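Local coordinates for ATP-citrate lyase beta-subunit (Chlorobium limicola, PDB 6HXJ), which probably catalyses, together with its partner subunit, the ATP- and CoA-dependent cleavage of citrate to oxaloacetate and acetyl-CoA, at residues G7-L12 / A206-D211; N181-S186 / Y212-R217; M241-R246 / A296-E301; G259-L264 / D276-R281; G268-F273 / M386-I391. All coordinates share one frame; numbering follows the deposited sequence.

Contact 1 (G7-L12 / A206-D211); sequences GPAMKL and AVMNVD
A9 and M208 mark the point where helix 7-12 passes over strand 206-210 nearly at a right angle (86°), the two short axes coming within 8.1 Å of each other. At that point the CA atoms of A9 and M208 are 6.0 Å apart, a spacing that the small methyl of A9 permits. This methyl sits on the strand and has two neighbours there: its CB lies 3.9 Å from CB of M208 and 4.2 Å from CB of A206, the residue two places earlier, whose side chain points to the same face.

M208 does more than meet the alanine. Its CG is anti to the backbone N (chi1 -165°) and the chain beyond is extended, which carries the thioether out from the strand and along the face of the helix turned to the sheet. SD of M208 passes 4.0 Å from CA of A9. One turn further on, CE of M208 ends 3.8 Å from CD1 of L12. The methionine and leucine side chains cross at about a right angle, the methionine methyl meeting one branch of the leucine.

The elements belong to the ATP-grasp region, where helix 6-15 lies across an antiparallel sheet; the backbone of M208 is hydrogen-bonded to that of I4 in the short strand that leads into the helix. Every group meeting across the interface is apolar and buried, so helix and strand are held by the exclusion of water and by van der Waals fit, without the fixed direction that a polar bond would impose.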
# COMPACT_ATOMS: atom_id res chain seq x y z
N GLY A 7 26.45 -51.59 -35.11
CA GLY A 7 27.30 -50.94 -34.12
C GLY A 7 26.65 -50.85 -32.75
O GLY A 7 27.11 -51.49 -31.80
N PRO A 8 25.54 -50.10 -32.67
CA PRO A 8 24.79 -49.96 -31.41
C PRO A 8 24.52 -51.28 -30.70
O PRO A 8 24.76 -51.40 -29.50
CB PRO A 8 23.48 -49.34 -31.87
CG PRO A 8 23.84 -48.55 -33.05
CD PRO A 8 24.93 -49.29 -33.74
N ALA A 9 24.01 -52.26 -31.45
CA ALA A 9 23.72 -53.58 -30.93
C ALA A 9 24.97 -54.14 -30.26
O ALA A 9 24.91 -54.51 -29.08
CB ALA A 9 23.28 -54.48 -32.06
N MET A 10 26.10 -54.11 -30.97
CA MET A 10 27.38 -54.58 -30.44
C MET A 10 27.77 -53.85 -29.18
O MET A 10 28.22 -54.49 -28.23
CB MET A 10 28.46 -54.47 -31.50
CG MET A 10 28.21 -55.38 -32.65
SD MET A 10 29.63 -55.85 -33.63
CE MET A 10 28.82 -56.00 -35.24
N LYS A 11 27.55 -52.54 -29.12
CA LYS A 11 27.85 -51.75 -27.94
C LYS A 11 27.12 -52.31 -26.71
O LYS A 11 27.74 -52.44 -25.65
CB LYS A 11 27.50 -50.27 -28.18
CG LYS A 11 27.52 -49.42 -26.92
CD LYS A 11 27.64 -47.94 -27.22
CE LYS A 11 26.91 -47.11 -26.18
NZ LYS A 11 27.52 -45.77 -26.02
N LEU A 12 25.83 -52.68 -26.87
CA LEU A 12 25.01 -53.24 -25.78
C LEU A 12 25.45 -54.62 -25.44
O LEU A 12 25.37 -55.02 -24.30
CB LEU A 12 23.55 -53.24 -26.16
CG LEU A 12 23.04 -51.90 -26.65
CD1 LEU A 12 21.55 -51.84 -26.54
CD2 LEU A 12 23.66 -50.74 -25.85
N ALA A 206 24.65 -59.55 -35.53
CA ALA A 206 23.78 -59.09 -34.45
C ALA A 206 22.56 -58.32 -34.95
O ALA A 206 22.68 -57.16 -35.37
CB ALA A 206 24.58 -58.23 -33.48
N VAL A 207 21.37 -58.97 -34.85
CA VAL A 207 20.07 -58.38 -35.23
C VAL A 207 19.30 -58.01 -33.94
O VAL A 207 18.70 -58.88 -33.32
CB VAL A 207 19.24 -59.31 -36.16
CG1 VAL A 207 18.01 -58.59 -36.70
CG2 VAL A 207 20.08 -59.84 -37.32
N MET A 208 19.28 -56.73 -33.55
CA MET A 208 18.61 -56.33 -32.32
C MET A 208 17.47 -55.35 -32.52
O MET A 208 17.64 -54.29 -33.11
CB MET A 208 19.64 -55.73 -31.34
CG MET A 208 19.16 -55.62 -29.96
SD MET A 208 20.59 -55.12 -29.01
CE MET A 208 19.89 -55.17 -27.30
N ASN A 209 16.31 -55.68 -31.94
CA ASN A 209 15.14 -54.78 -31.90
C ASN A 209 14.89 -54.34 -30.47
O ASN A 209 14.75 -55.20 -29.59
CB ASN A 209 13.90 -55.44 -32.47
CG ASN A 209 14.08 -55.89 -33.89
OD1 ASN A 209 13.98 -55.10 -34.83
ND2 ASN A 209 14.41 -57.16 -34.07
N VAL A 210 14.89 -53.02 -30.21
CA VAL A 210 14.64 -52.53 -28.85
C VAL A 210 13.34 -51.74 -28.81
O VAL A 210 12.90 -51.20 -29.82
CB VAL A 210 15.82 -51.79 -28.16
CG1 VAL A 210 16.97 -52.75 -27.89
CG2 VAL A 210 16.29 -50.57 -28.95
N ASP A 211 12.71 -51.68 -27.64
CA ASP A 211 11.47 -50.91 -27.50
C ASP A 211 11.84 -49.41 -27.29
O ASP A 211 12.15 -48.99 -26.17
CB ASP A 211 10.61 -51.51 -26.37
CG ASP A 211 9.42 -50.67 -25.90
OD1 ASP A 211 8.93 -49.82 -26.70
OD2 ASP A 211 8.95 -50.89 -24.77

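Contact 2 (N181-S186 / Y212-R217); sequences NEDAQS and YDARFR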
# COMPACT_ATOMS: atom_id res chain seq x y z
N ASN A 181 17.38 -56.05 -19.36
CA ASN A 181 17.86 -54.71 -19.04
C ASN A 181 17.84 -53.67 -20.17
O ASN A 181 17.85 -52.47 -19.89
CB ASN A 181 19.23 -54.82 -18.45
CG ASN A 181 19.14 -55.31 -17.02
OD1 ASN A 181 18.93 -54.53 -16.08
ND2 ASN A 181 19.24 -56.62 -16.79
N GLU A 182 17.83 -54.11 -21.42
CA GLU A 182 17.82 -53.14 -22.51
C GLU A 182 16.44 -52.91 -23.13
O GLU A 182 16.36 -52.30 -24.20
CB GLU A 182 18.87 -53.48 -23.60
CG GLU A 182 20.33 -53.34 -23.20
CD GLU A 182 20.79 -52.03 -22.60
OE1 GLU A 182 20.40 -50.95 -23.10
OE2 GLU A 182 21.57 -52.08 -21.62
N ASP A 183 15.37 -53.39 -22.52
CA ASP A 183 14.03 -53.25 -23.09
C ASP A 183 13.94 -53.78 -24.55
O ASP A 183 13.30 -53.16 -25.39
CB ASP A 183 13.53 -51.77 -22.99
CG ASP A 183 12.75 -51.44 -21.71
OD1 ASP A 183 11.56 -51.87 -21.60
OD2 ASP A 183 13.30 -50.70 -20.86
N ALA A 184 14.60 -54.90 -24.85
CA ALA A 184 14.59 -55.43 -26.21
C ALA A 184 13.28 -56.08 -26.53
O ALA A 184 12.59 -56.54 -25.63
CB ALA A 184 15.73 -56.43 -26.41
N GLN A 185 12.95 -56.16 -27.81
CA GLN A 185 11.79 -56.88 -28.33
C GLN A 185 12.31 -58.23 -28.81
O GLN A 185 11.66 -59.27 -28.65
CB GLN A 185 11.14 -56.09 -29.46
CG GLN A 185 10.47 -54.82 -28.94
CD GLN A 185 10.16 -53.77 -29.99
OE1 GLN A 185 10.76 -53.69 -31.07
NE2 GLN A 185 9.24 -52.90 -29.65
N SER A 186 13.54 -58.24 -29.32
CA SER A 186 14.23 -59.41 -29.84
C SER A 186 15.71 -59.12 -30.13
O SER A 186 16.08 -57.99 -30.45
CB SER A 186 13.55 -59.94 -31.11
OG SER A 186 13.57 -58.98 -32.16
N TYR A 212 11.87 -48.62 -28.40
CA TYR A 212 12.33 -47.22 -28.38
C TYR A 212 11.51 -46.28 -27.51
O TYR A 212 12.06 -45.27 -27.09
CB TYR A 212 12.52 -46.63 -29.79
CG TYR A 212 13.62 -45.59 -29.85
CD1 TYR A 212 14.94 -45.94 -29.59
CD2 TYR A 212 13.34 -44.27 -30.16
CE1 TYR A 212 15.95 -44.98 -29.61
CE2 TYR A 212 14.35 -43.30 -30.21
CZ TYR A 212 15.65 -43.66 -29.94
OH TYR A 212 16.65 -42.71 -29.98
N ASP A 213 10.26 -46.61 -27.16
CA ASP A 213 9.42 -45.81 -26.25
C ASP A 213 10.04 -45.72 -24.85
O ASP A 213 9.75 -44.79 -24.10
CB ASP A 213 8.03 -46.47 -26.12
CG ASP A 213 7.20 -46.47 -27.38
OD1 ASP A 213 7.00 -45.38 -27.98
OD2 ASP A 213 6.68 -47.56 -27.74
N ALA A 214 10.90 -46.69 -24.54
CA ALA A 214 11.57 -46.86 -23.27
C ALA A 214 12.80 -46.03 -23.13
O ALA A 214 13.39 -46.04 -22.06
CB ALA A 214 11.95 -48.32 -23.11
N ARG A 215 13.16 -45.29 -24.17
CA ARG A 215 14.41 -44.48 -24.21
C ARG A 215 14.63 -43.61 -22.97
O ARG A 215 15.79 -43.39 -22.62
CB ARG A 215 14.45 -43.60 -25.47
CG ARG A 215 15.82 -43.04 -25.78
CD ARG A 215 15.80 -41.63 -26.32
NE ARG A 215 17.10 -40.96 -26.28
CZ ARG A 215 17.46 -40.07 -25.37
NH1 ARG A 215 18.72 -39.97 -24.99
NH2 ARG A 215 16.55 -39.27 -24.83
N PHE A 216 13.57 -43.12 -22.34
CA PHE A 216 13.71 -42.21 -21.19
C PHE A 216 14.37 -42.94 -20.00
O PHE A 216 14.83 -42.28 -19.06
CB PHE A 216 12.35 -41.61 -20.79
CG PHE A 216 11.36 -42.65 -20.31
CD1 PHE A 216 10.56 -43.34 -21.22
CD2 PHE A 216 11.28 -42.98 -18.97
CE1 PHE A 216 9.71 -44.37 -20.78
CE2 PHE A 216 10.43 -44.00 -18.54
CZ PHE A 216 9.66 -44.69 -19.45
N ARG A 217 14.35 -44.26 -20.01
CA ARG A 217 14.95 -45.03 -18.94
C ARG A 217 16.41 -45.27 -19.25
O ARG A 217 17.17 -45.65 -18.36
CB ARG A 217 14.25 -46.39 -18.82
CG ARG A 217 12.82 -46.34 -18.40
CD ARG A 217 12.49 -47.56 -17.60
NE ARG A 217 12.10 -48.69 -18.45
CZ ARG A 217 11.03 -49.45 -18.22
NH1 ARG A 217 10.25 -49.20 -17.18
NH2 ARG A 217 10.75 -50.47 -19.02
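A salt bridge between D183 and R217 ties the turn that follows helix 163-181 to the 3-10 segment 212-217, just beyond strand 200-210. The carboxylate and guanidinium planes are nearly coplanar, 18° apart, although the side chains themselves cross at about a right angle. NH2 of R217 is the main donor, reaching OD1 of D183 at 3.0 Å and OD2 of D183 at 3.2 Å; both oxygens use their syn lone pairs, and both lie close to the guanidinium plane. NE of R217 adds a weak bond to OD2 of D183, 3.4 Å long.

Both segments belong to the ATP-grasp region, beside another protein chain: NH1 of R217 forms a salt bridge with an acidic side chain of that chain, so the arginine has two acidic partners. Close by, Q185 and S186 form a classic beta bulge opposite N209. An asparagine in place of D183 would probably cost the pair its charge, weaken the two-oxygen grip on NH2 and leave the arginine held mainly by the acidic group of the other chain. Alongside the ion pair, the methyl CB of A214 packs against the carboxylate, 3.5 Å from CG of D183.

Contact 3 (M241-R246 / A296-E301); sequences MEIDSR and ADWAVE
I243 packs against W298 and A299 where two antiparallel helices, 235-246 and 297-309, run side by side in the alpha/beta citrate-binding region; the short axes are inclined at 167° and come within 10.6 Å. The isoleucine branch CG2, anti to the backbone N, does most of the touching: CG2 of I243 is 3.5 Å from CB of A299 and 3.8 Å from CZ3 of W298. The isoleucine and tryptophan side chains slide past each other in opposite directions.

W298 holds CG between its backbone N and carbonyl carbon (chi1 62°), a setting that swings the indole out along the flank of its helix, so that the six-membered ring reaches helix 235-246. CB of A299 lies over one face of the indole, offset toward its rim. NE1 bonds to the backbone of another protein chain, which holds the five-membered ring from its N-H side. With the indole cut back to an alanine, a gap is likely to open beside I243 and R246, and the neighbouring chain's backbone group to lose its donor.

R246, whose side chain is about 8 Å from a bound coenzyme A, crosses the indole at about a right angle. Its guanidinium and the ring plane are 71° apart, and the guanidinium presents its edge: NH1 of R246 comes 3.3 Å from CH2 of W298.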
# COMPACT_ATOMS: atom_id res chain seq x y z
N MET A 241 8.31 -35.83 -39.52
CA MET A 241 8.79 -36.54 -38.32
C MET A 241 9.32 -35.54 -37.27
O MET A 241 9.18 -35.78 -36.06
CB MET A 241 9.91 -37.54 -38.64
CG MET A 241 9.51 -38.68 -39.52
SD MET A 241 10.87 -39.88 -39.65
CE MET A 241 10.86 -40.68 -37.92
N GLU A 242 9.93 -34.44 -37.73
CA GLU A 242 10.46 -33.37 -36.90
C GLU A 242 9.27 -32.66 -36.23
O GLU A 242 9.26 -32.43 -35.01
CB GLU A 242 11.29 -32.41 -37.80
CG GLU A 242 11.74 -31.09 -37.17
CD GLU A 242 11.75 -29.86 -38.06
OE1 GLU A 242 11.38 -28.77 -37.56
OE2 GLU A 242 12.13 -29.97 -39.25
N ILE A 243 8.26 -32.33 -37.06
CA ILE A 243 7.02 -31.68 -36.63
C ILE A 243 6.34 -32.51 -35.54
O ILE A 243 5.98 -31.96 -34.51
CB ILE A 243 6.08 -31.33 -37.82
CG1 ILE A 243 6.68 -30.18 -38.66
CG2 ILE A 243 4.69 -30.89 -37.30
CD1 ILE A 243 6.20 -30.11 -40.05
N ASP A 244 6.23 -33.84 -35.74
CA ASP A 244 5.61 -34.79 -34.81
C ASP A 244 6.33 -34.83 -33.47
O ASP A 244 5.65 -34.74 -32.44
CB ASP A 244 5.50 -36.19 -35.44
CG ASP A 244 4.56 -37.20 -34.78
OD1 ASP A 244 4.09 -36.92 -33.65
OD2 ASP A 244 4.32 -38.27 -35.37
N SER A 245 7.67 -34.95 -33.46
CA SER A 245 8.45 -35.01 -32.22
C SER A 245 8.23 -33.78 -31.31
O SER A 245 8.11 -33.93 -30.09
CB SER A 245 9.93 -35.18 -32.54
OG SER A 245 10.44 -34.07 -33.25
N ARG A 246 8.14 -32.59 -31.93
CA ARG A 246 7.93 -31.32 -31.25
C ARG A 246 6.51 -31.19 -30.69
O ARG A 246 6.34 -30.51 -29.69
CB ARG A 246 8.26 -30.15 -32.20
CG ARG A 246 9.76 -30.01 -32.51
CD ARG A 246 10.05 -29.17 -33.75
NE ARG A 246 10.18 -27.74 -33.46
CZ ARG A 246 9.27 -26.82 -33.79
NH1 ARG A 246 8.16 -27.17 -34.44
NH2 ARG A 246 9.47 -25.54 -33.49
N ALA A 296 -1.79 -29.76 -33.47
CA ALA A 296 -1.85 -28.30 -33.67
C ALA A 296 -2.17 -27.98 -35.12
O ALA A 296 -1.72 -28.70 -36.02
CB ALA A 296 -0.55 -27.67 -33.26
N ASP A 297 -2.97 -26.93 -35.35
CA ASP A 297 -3.38 -26.60 -36.74
C ASP A 297 -2.16 -26.44 -37.64
O ASP A 297 -2.16 -27.03 -38.72
CB ASP A 297 -4.25 -25.35 -36.78
CG ASP A 297 -3.83 -24.32 -35.76
OD1 ASP A 297 -2.92 -24.62 -34.99
OD2 ASP A 297 -4.42 -23.23 -35.75
N TRP A 298 -1.17 -25.66 -37.21
CA TRP A 298 0.00 -25.46 -38.07
C TRP A 298 0.62 -26.78 -38.55
O TRP A 298 0.99 -26.87 -39.71
CB TRP A 298 1.02 -24.55 -37.39
CG TRP A 298 1.57 -25.10 -36.11
CD1 TRP A 298 1.12 -24.88 -34.85
CD2 TRP A 298 2.74 -25.92 -35.99
NE1 TRP A 298 1.94 -25.50 -33.93
CE2 TRP A 298 2.95 -26.14 -34.61
CE3 TRP A 298 3.64 -26.49 -36.91
CZ2 TRP A 298 4.03 -26.90 -34.13
CZ3 TRP A 298 4.71 -27.23 -36.43
CH2 TRP A 298 4.89 -27.44 -35.05
N ALA A 299 0.71 -27.79 -37.67
CA ALA A 299 1.26 -29.10 -38.03
C ALA A 299 0.37 -29.79 -39.08
O ALA A 299 0.87 -30.46 -39.99
CB ALA A 299 1.38 -29.96 -36.77
N VAL A 300 -0.94 -29.61 -38.94
CA VAL A 300 -1.96 -30.15 -39.84
C VAL A 300 -1.82 -29.40 -41.17
O VAL A 300 -1.88 -30.05 -42.21
CB VAL A 300 -3.39 -30.04 -39.26
CG1 VAL A 300 -4.42 -30.59 -40.23
CG2 VAL A 300 -3.50 -30.77 -37.93
N GLU A 301 -1.61 -28.06 -41.13
CA GLU A 301 -1.41 -27.21 -42.31
C GLU A 301 -0.13 -27.65 -43.03
O GLU A 301 -0.13 -27.76 -44.26
CB GLU A 301 -1.34 -25.73 -41.88
CG GLU A 301 -1.33 -24.72 -43.01
CD GLU A 301 -1.39 -23.27 -42.57
OE1 GLU A 301 -1.28 -22.39 -43.46
OE2 GLU A 301 -1.60 -23.00 -41.36

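Contact 4 (G259-L264 / D276-R281); sequences GEIALL and DAVVAR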
# COMPACT_ATOMS: atom_id res chain seq x y z
N GLY A 259 0.99 -43.09 -57.72
CA GLY A 259 -0.32 -43.02 -57.08
C GLY A 259 -1.12 -41.78 -57.41
O GLY A 259 -0.64 -40.66 -57.25
N GLU A 260 -2.36 -41.99 -57.87
CA GLU A 260 -3.29 -40.93 -58.25
C GLU A 260 -4.15 -40.44 -57.07
O GLU A 260 -4.68 -39.33 -57.13
CB GLU A 260 -4.20 -41.39 -59.42
CG GLU A 260 -3.55 -42.30 -60.47
CD GLU A 260 -2.32 -41.76 -61.18
OE1 GLU A 260 -1.23 -42.34 -61.00
OE2 GLU A 260 -2.45 -40.75 -61.92
N ILE A 261 -4.32 -41.27 -56.02
CA ILE A 261 -5.18 -40.89 -54.90
C ILE A 261 -4.37 -40.54 -53.63
O ILE A 261 -3.75 -41.42 -53.01
CB ILE A 261 -6.31 -41.93 -54.63
CG1 ILE A 261 -7.12 -42.24 -55.90
CG2 ILE A 261 -7.25 -41.46 -53.54
CD1 ILE A 261 -6.92 -43.62 -56.44
N ALA A 262 -4.44 -39.28 -53.21
CA ALA A 262 -3.75 -38.77 -52.02
C ALA A 262 -4.60 -38.76 -50.74
O ALA A 262 -5.69 -38.18 -50.71
CB ALA A 262 -3.17 -37.38 -52.30
N LEU A 263 -4.10 -39.40 -49.71
CA LEU A 263 -4.81 -39.48 -48.44
C LEU A 263 -4.35 -38.42 -47.45
O LEU A 263 -3.15 -38.24 -47.26
CB LEU A 263 -4.66 -40.89 -47.80
CG LEU A 263 -4.90 -42.12 -48.67
CD1 LEU A 263 -4.41 -43.37 -47.95
CD2 LEU A 263 -6.36 -42.23 -49.09
N LEU A 264 -5.31 -37.74 -46.80
CA LEU A 264 -5.13 -36.76 -45.73
C LEU A 264 -6.17 -37.16 -44.66
O LEU A 264 -7.17 -36.48 -44.41
CB LEU A 264 -5.32 -35.31 -46.25
CG LEU A 264 -5.28 -34.13 -45.23
CD1 LEU A 264 -4.04 -34.16 -44.34
CD2 LEU A 264 -5.42 -32.80 -45.92
N ASP A 276 -6.75 -49.32 -47.69
CA ASP A 276 -7.27 -50.64 -48.06
C ASP A 276 -8.38 -50.46 -49.09
O ASP A 276 -8.40 -51.18 -50.08
CB ASP A 276 -7.86 -51.36 -46.83
CG ASP A 276 -6.90 -52.02 -45.84
OD1 ASP A 276 -5.74 -51.57 -45.75
OD2 ASP A 276 -7.34 -52.96 -45.12
N ALA A 277 -9.29 -49.47 -48.85
CA ALA A 277 -10.43 -49.12 -49.70
C ALA A 277 -9.95 -48.73 -51.09
O ALA A 277 -10.51 -49.22 -52.07
CB ALA A 277 -11.23 -47.99 -49.07
N VAL A 278 -8.89 -47.91 -51.18
CA VAL A 278 -8.31 -47.47 -52.45
C VAL A 278 -7.77 -48.66 -53.26
O VAL A 278 -8.13 -48.82 -54.43
CB VAL A 278 -7.24 -46.37 -52.26
CG1 VAL A 278 -6.49 -46.09 -53.56
CG2 VAL A 278 -7.86 -45.09 -51.73
N VAL A 279 -6.93 -49.50 -52.61
CA VAL A 279 -6.33 -50.70 -53.22
C VAL A 279 -7.43 -51.66 -53.72
O VAL A 279 -7.40 -52.07 -54.88
CB VAL A 279 -5.33 -51.40 -52.26
CG1 VAL A 279 -4.77 -52.68 -52.87
CG2 VAL A 279 -4.20 -50.46 -51.86
N ALA A 280 -8.40 -51.97 -52.83
CA ALA A 280 -9.55 -52.84 -53.10
C ALA A 280 -10.39 -52.34 -54.28
O ALA A 280 -10.82 -53.16 -55.10
CB ALA A 280 -10.41 -53.00 -51.84
N ARG A 281 -10.58 -51.00 -54.38
CA ARG A 281 -11.34 -50.36 -55.45
C ARG A 281 -10.54 -50.20 -56.76
O ARG A 281 -11.02 -49.56 -57.70
CB ARG A 281 -11.96 -49.04 -54.97
CG ARG A 281 -13.06 -49.18 -53.89
CD ARG A 281 -14.35 -49.86 -54.34
NE ARG A 281 -14.39 -51.28 -53.99
CZ ARG A 281 -15.09 -51.78 -52.97
NH1 ARG A 281 -15.81 -50.99 -52.19
NH2 ARG A 281 -15.08 -53.09 -52.73
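V278 is the one helical residue of 276-281 that meets strand 261-263, and both of its methyls are used. The closer part of the contact is with I261: the two side chains reach toward each other tip to tip, bringing CD1 of I261 within 3.8 Å of CG1 of V278. The other isoleucine branch follows, with CG2 of I261 at 4.1 Å from CG2 of V278.

The valine's first torsion explains this division of labour. CG1 is anti to the backbone N (chi1 171°) and CG2 beside it, which places CG1 at the isoleucine tip and leaves CG2 touching both CG2 of I261 and CD2 of L263. L263, two residues along the strand and on the same face, makes the looser half of the contact: it slides past V278 rather than meeting it head on, and CD2 of L263 stays 4.2 Å from CG2 of V278. All three side chains are buried, and I317 of the next strand and V392 and M396 of helix 391-397 also pack here.

On the far side of the helix the character changes. A280 and R281 are exposed, and R281 has already left the helical conformation. V279, A280 and R281 pack there against side chains of another protein chain, while D276 accepts hydrogen bonds from that chain's backbone.

The packing joins strand 261-266 to helix 268-280 inside the beta-alpha-beta unit that the parallel strand 287-292 completes, in the citrate-binding region.

Contact 5 (G268-F273 / M386-I391); sequences GGASVF and MPMTDI
The ring of F273 leads away from M388 and T389 and meets an aromatic side chain of another protein chain, the two ring planes inclined at about 60°; within this contact neither face nor edge of the ring is used. What F273 offers to segment 386-391 is the root of its side chain and its flat carbonyl group. The first torsion separates the two roles: CG is anti to the carbonyl carbon (chi1 -80°), which turns the ring aside and leaves CB facing the segment.

M388 comes at the helix with its thioether. Its CG is anti to the backbone N and the chain stays extended to SD, then bends at the last torsion (chi3 77°), tucking the methyl between two helical residues. SD of M388 lies 4.0 Å from CB of A270, and CE of M388 lies 3.8 Å from CB of F273. The same CE of M388 is also 4.0 Å from the carbonyl O of A270.

T389 meets the same residue, F273, from its carbonyl side. Its methyl CG2 approaches the carbonyl O of F273 at 3.5 Å and stands 4.2 Å from CB of F273. T389 also touches Y274 and A277, so the contact runs along the helix from A270 to A277. R356, of strand 352-356, touches M388 as well.

The four touching residues are buried. They join the start of the helix after strand 261-266 to the segment after strand 378-382, consistent with a place beside the citrate site; the side chain of A270 lies about 7 Å from a bound citrate.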
# COMPACT_ATOMS: atom_id res chain seq x y z
N GLY A 268 -4.73 -43.34 -37.19
CA GLY A 268 -4.03 -44.48 -37.78
C GLY A 268 -4.93 -45.60 -38.26
O GLY A 268 -4.74 -46.10 -39.38
N GLY A 269 -5.94 -45.96 -37.45
CA GLY A 269 -6.93 -46.97 -37.77
C GLY A 269 -7.76 -46.62 -39.00
O GLY A 269 -7.89 -47.45 -39.91
N ALA A 270 -8.31 -45.40 -39.04
CA ALA A 270 -9.11 -44.94 -40.17
C ALA A 270 -8.26 -44.79 -41.42
O ALA A 270 -8.73 -45.20 -42.48
CB ALA A 270 -9.82 -43.65 -39.85
N SER A 271 -7.00 -44.27 -41.31
CA SER A 271 -6.05 -44.11 -42.43
C SER A 271 -5.79 -45.43 -43.15
O SER A 271 -5.81 -45.48 -44.40
CB SER A 271 -4.75 -43.52 -41.94
OG SER A 271 -4.98 -42.21 -41.46
N VAL A 272 -5.60 -46.51 -42.37
CA VAL A 272 -5.37 -47.87 -42.88
C VAL A 272 -6.60 -48.40 -43.65
O VAL A 272 -6.45 -48.93 -44.75
CB VAL A 272 -4.89 -48.80 -41.75
CG1 VAL A 272 -4.90 -50.25 -42.17
CG2 VAL A 272 -3.48 -48.40 -41.32
N PHE A 273 -7.81 -48.17 -43.10
CA PHE A 273 -9.03 -48.57 -43.79
C PHE A 273 -9.26 -47.79 -45.09
O PHE A 273 -9.74 -48.40 -46.06
CB PHE A 273 -10.25 -48.52 -42.88
CG PHE A 273 -10.34 -49.75 -41.99
CD1 PHE A 273 -10.62 -51.01 -42.54
CD2 PHE A 273 -10.11 -49.66 -40.61
CE1 PHE A 273 -10.68 -52.14 -41.73
CE2 PHE A 273 -10.18 -50.79 -39.80
CZ PHE A 273 -10.47 -52.03 -40.36
N MET A 386 -22.74 -40.55 -44.61
CA MET A 386 -21.95 -41.13 -45.68
C MET A 386 -21.02 -42.17 -45.02
O MET A 386 -20.17 -41.76 -44.22
CB MET A 386 -21.14 -40.02 -46.37
CG MET A 386 -19.97 -40.51 -47.24
SD MET A 386 -20.42 -41.54 -48.67
CE MET A 386 -21.24 -40.30 -49.73
N PRO A 387 -21.16 -43.50 -45.29
CA PRO A 387 -20.26 -44.49 -44.66
C PRO A 387 -18.82 -44.03 -44.91
O PRO A 387 -18.53 -43.45 -45.95
CB PRO A 387 -20.71 -45.82 -45.29
CG PRO A 387 -22.10 -45.59 -45.68
CD PRO A 387 -22.13 -44.18 -46.17
N MET A 388 -17.95 -44.22 -43.89
CA MET A 388 -16.55 -43.76 -43.82
C MET A 388 -15.71 -43.83 -45.11
O MET A 388 -15.31 -42.77 -45.63
CB MET A 388 -15.79 -44.53 -42.74
CG MET A 388 -14.57 -43.78 -42.25
SD MET A 388 -13.57 -44.61 -41.02
CE MET A 388 -12.68 -45.79 -41.97
N THR A 389 -15.44 -45.05 -45.62
CA THR A 389 -14.60 -45.32 -46.79
C THR A 389 -15.41 -45.29 -48.09
O THR A 389 -14.87 -45.65 -49.14
CB THR A 389 -13.83 -46.64 -46.63
OG1 THR A 389 -14.76 -47.66 -46.27
CG2 THR A 389 -12.72 -46.56 -45.58
N ASP A 390 -16.69 -44.85 -48.05
CA ASP A 390 -17.51 -44.83 -49.28
C ASP A 390 -17.25 -43.60 -50.13
O ASP A 390 -17.71 -43.56 -51.27
CB ASP A 390 -18.99 -45.05 -49.01
CG ASP A 390 -19.34 -46.51 -48.75
OD1 ASP A 390 -18.40 -47.35 -48.63
OD2 ASP A 390 -20.56 -46.83 -48.70
N ILE A 391 -16.43 -42.64 -49.65
CA ILE A 391 -16.01 -41.49 -50.47
C ILE A 391 -14.97 -41.94 -51.49
O ILE A 391 -14.86 -41.33 -52.54
CB ILE A 391 -15.56 -40.25 -49.66
CG1 ILE A 391 -14.50 -40.59 -48.58
CG2 ILE A 391 -16.78 -39.53 -49.07
CD1 ILE A 391 -13.71 -39.38 -48.03

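Four of the five contacts are largely buried, contact 3 only partly so. Contacts 1 and 2 share the antiparallel sheet of the ATP-grasp region: 206-211 and 181-186 are hydrogen-bonded through N209 and Q185, yet contact 1 is wholly apolar whereas contact 2 is chiefly an ion pair, with one methyl beside it. The other three lie in the citrate-binding region. Contacts 4 and 5 both use helix 268-280, its end packing on the sheet and its start on segment 386-391, and they touch where A277 meets T389. Contact 3, about 22 Å from contact 5 between centres, joins two separate helices and mixes aliphatic packing with an arginine beside an indole.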